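Side-chain contact in LanC-like protein GCR2 (Arabidopsis thaliana, PDB 3T33), which binds zinc and may play a role in abscisic acid signalling as a LanC-like protein: residues Ser364-Leu367 / Asp368-Lys372. Sequence-based numbering, arbitrary orientation.
Sequences SFLL and DKSEK
Leu366 O takes two donors from Ser370, just before helix 353-375 kinks at Glu371 and Lys372, whose N atoms have no direct bond to the turn before. The backbone N of Ser370 approaches at 3.0 Å from above one face of the carbonyl plane. Ser370 OG donates from the opposite face, 2.7 Å from Leu366 O and tilted 29° from that plane. Chi1 of 66° sets the hydroxyl between the backbone N and the carbonyl carbon of its own residue, swinging it back over the preceding turn. A serine hydroxyl bonded to the carbonyl four residues back is a common intrahelical motif.

Asp368 N to Ser364 O and Lys369 N to Phe365 O are, like Ser370 N to Leu366 O, i to i+4 bonds. At Glu371 the direct bond is lost: a water donates to Leu367 O at 2.6 Å and accepts from Glu371 N at 3.2 Å.

Nonpolar contacts flank these bonds. Lys369 CG lies over one face of the Phe365 ring, 4.2 Å from its centroid and offset toward the rim, a CH-pi contact in which the two side chains cross at about a right angle. The ring also meets that of Phe11. Leu366 CD2 packs on Ser370 CB at 3.7 Å, and both residues touch Met395 of helix 392-402, while Leu367 rests on Leu52 and Tyr55 of helix 45-69, away from the zinc site of Cys288, Cys333 and His334.

Among the charged groups, Lys369 NZ and Asp368 OD2 form only a long salt bridge of 3.9 Å; Asp368 OD1 is hydrogen-bonded to Ser36 OG.

Chemically, the buried serine hydroxyl finds its acceptor within its own helix, and the water bridges the next step, so the helix bends here without leaving Leu367 O or Glu371 N without a partner.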
# COMPACT_ATOMS: atom_id res chain seq x y z
N SER A 364 -9.88 14.41 2.76
CA SER A 364 -11.07 15.23 3.04
C SER A 364 -12.25 14.78 2.29
O SER A 364 -13.35 14.71 2.87
CB SER A 364 -10.80 16.69 2.75
OG SER A 364 -9.64 17.05 3.44
N PHE A 365 -12.07 14.44 1.00
CA PHE A 365 -13.19 13.89 0.22
C PHE A 365 -13.82 12.70 0.91
O PHE A 365 -15.04 12.67 1.17
CB PHE A 365 -12.74 13.49 -1.18
CG PHE A 365 -13.87 12.90 -2.04
CD1 PHE A 365 -14.12 11.53 -2.06
CD2 PHE A 365 -14.67 13.74 -2.82
CE1 PHE A 365 -15.21 11.00 -2.83
CE2 PHE A 365 -15.73 13.22 -3.59
CZ PHE A 365 -15.99 11.86 -3.60
N LEU A 366 -12.97 11.71 1.25
CA LEU A 366 -13.45 10.55 2.00
C LEU A 366 -14.12 10.89 3.32
O LEU A 366 -15.18 10.35 3.65
CB LEU A 366 -12.30 9.56 2.29
CG LEU A 366 -11.92 8.67 1.14
CD1 LEU A 366 -10.67 7.97 1.53
CD2 LEU A 366 -13.08 7.70 0.93
N LEU A 367 -13.50 11.72 4.14
CA LEU A 367 -14.20 12.02 5.40
C LEU A 367 -15.54 12.72 5.19
O LEU A 367 -16.54 12.44 5.88
CB LEU A 367 -13.32 12.85 6.29
CG LEU A 367 -13.75 13.15 7.74
CD1 LEU A 367 -12.49 13.26 8.54
CD2 LEU A 367 -14.49 14.46 7.87
N ASP A 368 -15.58 13.64 4.23
CA ASP A 368 -16.78 14.47 4.06
C ASP A 368 -17.93 13.69 3.40
O ASP A 368 -19.11 13.84 3.78
CB ASP A 368 -16.42 15.77 3.28
CG ASP A 368 -17.52 16.86 3.37
OD1 ASP A 368 -17.72 17.46 4.45
OD2 ASP A 368 -18.17 17.11 2.34
N LYS A 369 -17.58 12.80 2.47
CA LYS A 369 -18.56 12.26 1.55
C LYS A 369 -18.80 10.77 1.65
O LYS A 369 -19.86 10.29 1.19
CB LYS A 369 -18.16 12.55 0.08
CG LYS A 369 -17.84 14.03 -0.30
CD LYS A 369 -19.07 14.92 -0.34
CE LYS A 369 -18.68 16.39 -0.49
NZ LYS A 369 -19.80 17.10 -1.18
N SER A 370 -17.82 10.01 2.20
CA SER A 370 -17.81 8.55 1.98
C SER A 370 -19.02 7.80 2.57
O SER A 370 -19.63 7.00 1.89
CB SER A 370 -16.48 7.85 2.34
OG SER A 370 -16.19 7.90 3.71
N GLU A 371 -19.37 8.09 3.81
CA GLU A 371 -20.49 7.43 4.46
C GLU A 371 -21.78 7.61 3.62
O GLU A 371 -22.47 6.62 3.31
CB GLU A 371 -20.65 7.98 5.87
CG GLU A 371 -21.66 7.27 6.76
CD GLU A 371 -21.53 7.74 8.21
OE1 GLU A 371 -20.59 8.53 8.50
OE2 GLU A 371 -22.36 7.30 9.06
N LYS A 372 -22.06 8.86 3.20
CA LYS A 372 -23.22 9.12 2.42
C LYS A 372 -23.12 8.41 1.06
O LYS A 372 -24.10 7.83 0.59
CB LYS A 372 -23.42 10.62 2.24
CG LYS A 372 -24.86 11.09 2.44
CD LYS A 372 -25.23 12.27 1.50
CE LYS A 372 -26.34 13.17 2.12
NZ LYS A 372 -27.51 12.42 2.74
O HOH W 1 -18.32 10.58 5.51